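Local coordinates for protein prenylcyclase (Actinoplanes teichomyceticus, PDB 6IJ1) that probably acts in isoprenoid metabolism as a prenyl cyclase or prenyltransferase, at residues 129-134 / 192-197; 290-295 / 300-305. One frame throughout, in Å; residues are numbered along the deposited sequence.

Interaction 1. Residues 129-134 / 192-197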
loop_
_atom_site.group_PDB
_atom_site.type_symbol
_atom_site.label_atom_id
_atom_site.label_comp_id
_atom_site.label_asym_id
_atom_site.label_seq_id
_atom_site.Cartn_x
_atom_site.Cartn_y
_atom_site.Cartn_z
ATOM N N VAL A 129 -3.010 -7.341 -12.211
ATOM C CA VAL A 129 -4.170 -7.533 -11.366
ATOM C C VAL A 129 -4.974 -6.243 -11.335
ATOM O O VAL A 129 -4.405 -5.167 -11.106
ATOM C CB VAL A 129 -3.742 -7.928 -9.947
ATOM C CG1 VAL A 129 -4.923 -8.170 -9.066
ATOM C CG2 VAL A 129 -2.859 -9.218 -9.979
ATOM N N SER A 130 -6.274 -6.343 -11.610
ATOM C CA SER A 130 -7.114 -5.164 -11.512
ATOM C C SER A 130 -7.611 -4.983 -10.088
ATOM O O SER A 130 -7.750 -5.929 -9.320
ATOM C CB SER A 130 -8.331 -5.240 -12.445
ATOM O OG SER A 130 -9.160 -6.362 -12.120
ATOM N N THR A 131 -8.015 -3.733 -9.762
ATOM C CA THR A 131 -8.576 -3.529 -8.433
ATOM C C THR A 131 -9.989 -4.130 -8.312
ATOM O O THR A 131 -10.383 -4.624 -7.235
ATOM C CB THR A 131 -8.598 -2.013 -8.156
ATOM O OG1 THR A 131 -7.252 -1.549 -8.178
ATOM C CG2 THR A 131 -9.173 -1.702 -6.790
ATOM N N TYR A 132 -10.773 -4.003 -9.374
ATOM C CA TYR A 132 -12.139 -4.484 -9.403
ATOM C C TYR A 132 -12.342 -5.360 -10.639
ATOM O O TYR A 132 -11.618 -5.261 -11.627
ATOM C CB TYR A 132 -13.141 -3.285 -9.495
ATOM C CG TYR A 132 -13.061 -2.323 -8.334
ATOM C CD1 TYR A 132 -13.692 -2.586 -7.135
ATOM C CD2 TYR A 132 -12.349 -1.108 -8.493
ATOM C CE1 TYR A 132 -13.587 -1.656 -6.112
ATOM C CE2 TYR A 132 -12.287 -0.186 -7.457
ATOM C CZ TYR A 132 -12.912 -0.493 -6.298
ATOM O OH TYR A 132 -12.774 0.490 -5.318
ATOM N N VAL A 133 -13.440 -6.145 -10.595
ATOM C CA VAL A 133 -13.891 -6.918 -11.750
ATOM C C VAL A 133 -15.301 -6.460 -12.052
ATOM O O VAL A 133 -16.054 -6.176 -11.117
ATOM C CB VAL A 133 -13.883 -8.442 -11.492
ATOM C CG1 VAL A 133 -12.463 -8.923 -11.344
ATOM C CG2 VAL A 133 -14.647 -8.773 -10.274
ATOM N N PRO A 134 -15.692 -6.419 -13.320
ATOM C CA PRO A 134 -17.023 -5.865 -13.636
ATOM C C PRO A 134 -18.155 -6.670 -13.018
ATOM O O PRO A 134 -19.103 -6.093 -12.481
ATOM C CB PRO A 134 -17.061 -5.912 -15.168
ATOM C CG PRO A 134 -15.660 -5.946 -15.592
ATOM C CD PRO A 134 -14.882 -6.646 -14.512
ATOM N N ALA A 192 2.229 3.757 -10.674
ATOM C CA ALA A 192 1.110 3.433 -9.798
ATOM C C ALA A 192 -0.159 3.952 -10.462
ATOM O O ALA A 192 -0.123 4.959 -11.170
ATOM C CB ALA A 192 1.236 4.097 -8.421
ATOM N N TYR A 193 -1.279 3.273 -10.216
ATOM C CA TYR A 193 -2.561 3.792 -10.661
ATOM C C TYR A 193 -3.172 4.693 -9.611
ATOM O O TYR A 193 -3.496 5.856 -9.910
ATOM C CB TYR A 193 -3.496 2.617 -10.967
ATOM C CG TYR A 193 -4.831 3.010 -11.607
ATOM C CD1 TYR A 193 -4.911 3.346 -12.987
ATOM C CD2 TYR A 193 -6.014 3.014 -10.842
ATOM C CE1 TYR A 193 -6.174 3.643 -13.550
ATOM C CE2 TYR A 193 -7.268 3.298 -11.430
ATOM C CZ TYR A 193 -7.302 3.620 -12.787
ATOM O OH TYR A 193 -8.557 3.897 -13.301
ATOM N N TRP A 194 -3.280 4.221 -8.370
ATOM C CA TRP A 194 -3.989 4.940 -7.328
ATOM C C TRP A 194 -3.130 5.930 -6.552
ATOM O O TRP A 194 -3.662 6.528 -5.612
ATOM C CB TRP A 194 -4.636 3.964 -6.313
ATOM C CG TRP A 194 -5.626 2.993 -6.943
ATOM C CD1 TRP A 194 -5.441 1.677 -7.165
ATOM C CD2 TRP A 194 -6.971 3.296 -7.349
ATOM N NE1 TRP A 194 -6.593 1.111 -7.710
ATOM C CE2 TRP A 194 -7.538 2.105 -7.838
ATOM C CE3 TRP A 194 -7.734 4.463 -7.339
ATOM C CZ2 TRP A 194 -8.830 2.025 -8.316
ATOM C CZ3 TRP A 194 -9.039 4.393 -7.818
ATOM C CH2 TRP A 194 -9.566 3.190 -8.312
ATOM N N TRP A 195 -1.835 6.023 -6.823
ATOM C CA TRP A 195 -0.950 6.794 -5.946
ATOM C C TRP A 195 -0.188 7.812 -6.760
ATOM O O TRP A 195 0.251 7.543 -7.875
ATOM C CB TRP A 195 0.055 5.877 -5.202
ATOM C CG TRP A 195 -0.699 4.885 -4.376
ATOM C CD1 TRP A 195 -1.072 3.603 -4.751
ATOM C CD2 TRP A 195 -1.161 5.050 -3.013
ATOM N NE1 TRP A 195 -1.770 2.993 -3.714
ATOM C CE2 TRP A 195 -1.822 3.853 -2.633
ATOM C CE3 TRP A 195 -1.108 6.107 -2.082
ATOM C CZ2 TRP A 195 -2.433 3.702 -1.385
ATOM C CZ3 TRP A 195 -1.696 5.938 -0.838
ATOM C CH2 TRP A 195 -2.348 4.756 -0.481
ATOM N N ILE A 196 -0.028 9.010 -6.168
ATOM C CA ILE A 196 0.760 10.080 -6.773
ATOM C C ILE A 196 2.248 9.717 -6.840
ATOM O O ILE A 196 2.936 10.105 -7.778
ATOM C CB ILE A 196 0.543 11.351 -5.921
ATOM C CG1 ILE A 196 -0.880 11.855 -6.160
ATOM C CG2 ILE A 196 1.604 12.384 -6.231
ATOM C CD1 ILE A 196 -1.094 12.404 -7.564
ATOM N N ASP A 197 2.746 8.999 -5.851
ATOM C CA ASP A 197 4.170 8.747 -5.688
ATOM C C ASP A 197 4.518 7.381 -6.276
ATOM O O ASP A 197 4.087 6.377 -5.719
ATOM C CB ASP A 197 4.551 8.781 -4.208
ATOM C CG ASP A 197 4.227 10.122 -3.559
ATOM O OD1 ASP A 197 4.654 11.182 -4.087
ATOM O OD2 ASP A 197 3.553 10.127 -2.504
#

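Interaction 2. Residues 290-295 / 300-305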
loop_
_atom_site.group_PDB
_atom_site.type_symbol
_atom_site.label_atom_id
_atom_site.label_comp_id
_atom_site.label_asym_id
_atom_site.label_seq_id
_atom_site.Cartn_x
_atom_site.Cartn_y
_atom_site.Cartn_z
ATOM N N ARG A 290 -0.675 10.095 -0.389
ATOM C CA ARG A 290 -1.534 10.859 -1.298
ATOM C C ARG A 290 -2.081 9.918 -2.361
ATOM O O ARG A 290 -1.340 9.445 -3.234
ATOM C CB ARG A 290 -0.763 12.028 -1.939
ATOM C CG ARG A 290 -0.155 13.011 -0.896
ATOM C CD ARG A 290 -1.197 13.509 0.163
ATOM N NE ARG A 290 -2.049 14.585 -0.320
ATOM C CZ ARG A 290 -1.713 15.901 -0.269
ATOM N NH1 ARG A 290 -0.565 16.282 0.123
ATOM N NH2 ARG A 290 -2.513 16.803 -0.737
ATOM N N LEU A 291 -3.363 9.638 -2.237
ATOM C CA LEU A 291 -4.081 8.656 -3.044
ATOM C C LEU A 291 -4.854 9.431 -4.092
ATOM O O LEU A 291 -5.630 10.327 -3.748
ATOM C CB LEU A 291 -5.022 7.873 -2.116
ATOM C CG LEU A 291 -5.724 6.585 -2.500
ATOM C CD1 LEU A 291 -6.507 6.192 -1.263
ATOM C CD2 LEU A 291 -6.657 6.953 -3.624
ATOM N N ARG A 292 -4.683 9.092 -5.360
ATOM C CA ARG A 292 -5.491 9.761 -6.387
ATOM C C ARG A 292 -6.658 8.856 -6.755
ATOM O O ARG A 292 -6.451 7.708 -7.198
ATOM C CB ARG A 292 -4.655 10.153 -7.591
ATOM C CG ARG A 292 -3.919 9.026 -8.292
ATOM C CD ARG A 292 -2.998 9.571 -9.390
ATOM N NE ARG A 292 -2.322 8.500 -10.103
ATOM C CZ ARG A 292 -1.321 8.687 -10.943
ATOM N NH1 ARG A 292 -0.902 9.940 -11.255
ATOM N NH2 ARG A 292 -0.700 7.654 -11.504
ATOM N N MET A 293 -7.868 9.352 -6.522
ATOM C CA MET A 293 -9.074 8.593 -6.869
ATOM C C MET A 293 -9.325 8.767 -8.370
ATOM O O MET A 293 -10.076 9.648 -8.825
ATOM C CB MET A 293 -10.270 9.059 -6.026
ATOM C CG MET A 293 -10.286 8.576 -4.607
ATOM S SD MET A 293 -10.288 6.766 -4.550
ATOM C CE MET A 293 -11.728 6.441 -5.532
ATOM N N VAL A 294 -8.634 7.934 -9.158
ATOM C CA VAL A 294 -8.726 8.030 -10.611
ATOM C C VAL A 294 -10.180 7.919 -11.038
ATOM O O VAL A 294 -10.980 7.171 -10.470
ATOM C CB VAL A 294 -7.915 6.885 -11.250
ATOM C CG1 VAL A 294 -7.812 7.065 -12.804
ATOM C CG2 VAL A 294 -6.471 6.874 -10.709
ATOM N N LEU A 295 -10.518 8.660 -12.085
ATOM C CA LEU A 295 -11.891 8.573 -12.543
ATOM C C LEU A 295 -12.129 7.188 -13.132
ATOM O O LEU A 295 -11.239 6.644 -13.759
ATOM C CB LEU A 295 -12.191 9.656 -13.586
ATOM C CG LEU A 295 -12.214 11.071 -12.936
ATOM C CD1 LEU A 295 -11.996 12.093 -14.039
ATOM C CD2 LEU A 295 -13.430 11.304 -12.070
ATOM N N ASP A 300 -5.291 6.405 -17.860
ATOM C CA ASP A 300 -3.973 7.034 -17.911
ATOM C C ASP A 300 -3.915 8.199 -16.931
ATOM O O ASP A 300 -3.777 9.354 -17.341
ATOM C CB ASP A 300 -3.756 7.502 -19.353
ATOM C CG ASP A 300 -2.404 8.079 -19.616
ATOM O OD1 ASP A 300 -1.432 7.807 -18.875
ATOM O OD2 ASP A 300 -2.314 8.838 -20.614
ATOM N N PRO A 301 -4.043 7.936 -15.621
ATOM C CA PRO A 301 -4.091 9.057 -14.680
ATOM C C PRO A 301 -2.854 9.945 -14.700
ATOM O O PRO A 301 -2.980 11.118 -14.316
ATOM C CB PRO A 301 -4.291 8.359 -13.304
ATOM C CG PRO A 301 -3.708 6.974 -13.496
ATOM C CD PRO A 301 -4.172 6.634 -14.925
ATOM N N ASP A 302 -1.681 9.449 -15.116
ATOM C CA ASP A 302 -0.519 10.340 -15.214
ATOM C C ASP A 302 -0.777 11.498 -16.181
ATOM O O ASP A 302 -0.137 12.552 -16.065
ATOM C CB ASP A 302 0.735 9.586 -15.649
ATOM C CG ASP A 302 1.318 8.729 -14.544
ATOM O OD1 ASP A 302 1.025 8.994 -13.356
ATOM O OD2 ASP A 302 2.069 7.787 -14.867
ATOM N N SER A 303 -1.716 11.346 -17.113
ATOM C CA SER A 303 -2.002 12.425 -18.050
ATOM C C SER A 303 -2.984 13.455 -17.526
ATOM O O SER A 303 -3.187 14.487 -18.180
ATOM C CB SER A 303 -2.562 11.867 -19.343
ATOM O OG SER A 303 -1.490 11.256 -19.987
ATOM N N TYR A 304 -3.649 13.206 -16.405
ATOM C CA TYR A 304 -4.694 14.089 -15.942
ATOM C C TYR A 304 -4.034 15.183 -15.126
ATOM O O TYR A 304 -3.176 14.884 -14.284
ATOM C CB TYR A 304 -5.684 13.322 -15.071
ATOM C CG TYR A 304 -6.914 14.048 -14.691
ATOM C CD1 TYR A 304 -7.695 14.683 -15.667
ATOM C CD2 TYR A 304 -7.414 14.039 -13.397
ATOM C CE1 TYR A 304 -8.874 15.294 -15.363
ATOM C CE2 TYR A 304 -8.600 14.654 -13.057
ATOM C CZ TYR A 304 -9.370 15.294 -14.049
ATOM O OH TYR A 304 -10.552 15.868 -13.668
ATOM N N GLU A 305 -4.406 16.431 -15.416
ATOM C CA GLU A 305 -3.853 17.577 -14.692
ATOM C C GLU A 305 -4.879 18.308 -13.857
ATOM O O GLU A 305 -4.516 19.232 -13.124
ATOM C CB GLU A 305 -3.203 18.539 -15.684
ATOM C CG GLU A 305 -2.027 17.892 -16.418
ATOM C CD GLU A 305 -1.451 18.782 -17.506
ATOM O OE1 GLU A 305 -2.017 19.874 -17.737
ATOM O OE2 GLU A 305 -0.434 18.385 -18.126
#

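Interaction 1. Residues 129-134 / 192-197
The indole of W194 has T131 OG1 at its edge and Y193 CD2 over the centre of one face, 3.5 Å above the ring plane. Beside it, T131 CG2 lies over one face of the Y132 ring, offset toward the rim. The edge contact is a nearly straight hydrogen bond: W194 NE1 donates to T131 OG1 over 2.8 Å, with an N-H...O angle of 167° and the oxygen only 8° out of the indole plane. T131 can serve both neighbours because chi1, -62°, sets OG1 beside its backbone N and CG2 anti to it, which divides the hydroxyl and methyl between the indole edge and the tyrosine face. The same oxygen is hydrogen-bonded to H157 ND1, so this buried hydroxyl has two partners. Y132 and W194 cross at about a right angle, with Y132 CE2 4.2 Å from W194 CZ2, and W153 meets both rings. Within the first loop, S130 OG donates to Y132 O over 2.7 Å from above the carbonyl plane. Here the hydrogen-bonded aromatic cluster joins two helix-connecting loops, 129-134 and 192-197, in a predominantly helical fold, consistent with the alpha-alpha barrels of protein prenyltransferases and class II terpene cyclases.

Interaction 2. Residues 290-295 / 300-305
R292 and D302 form a salt bridge in which both terminal guanidinium nitrogens grip one carboxylate oxygen: R292 NH2 lies 2.9 Å and R292 NH1 3.0 Å from D302 OD1. It spans the loop that leaves edge strand 291-292 through an inverse gamma turn at M293 and comes back in the 3-10 segment 301-303. The oxygen sits in the guanidinium plane, yet the flat groups are turned 57° apart; NH1 meets OD1 nearly along its C-O axis, NH2 from above the carboxylate plane. The reach of R292 comes from chi1, 58°, with CG between the backbone N and the carbonyl carbon, and a chain extended from CG to NE. Two backbone carbonyls of 192-197 also hold R292, A192 O bonding to NH2 and Y193 O to NE. An alanine here is likely to leave D302 without its charge partner, take from these two carbonyls the donors R292 supplies, and uncover the ring of P301. That ring lies against one guanidinium face, P301 CB 3.7 Å above its centre. P301 CB also packs on V294, 3.7 Å from V294 CG2. Farther out, L295 CD1 lies 4.1 Å from Y304 CZ, the side chains crossing at about a right angle.

From the N terminus, the chain first passes through 129-134, between helices 112-121 and 134-141, and interaction 1 closes a long, partly helical excursion when 192-197 arrives before helix 198-209. Only later, after helix 265-278, does interaction 2 close a far shorter loop, of four intervening residues, within the connection from strand 291-292 to strand 308-309. The two are therefore in series, neither nested nor crossed. In space they adjoin, their centres about 10 Å apart, because 192-197 runs beside 290-295: W194 O lies 2.8 Å from R292 N, a probable hydrogen bond, and I196 pairs with R290 through the backbone. Helix-connecting loops are thus tied to the small sheet near the C-terminal end.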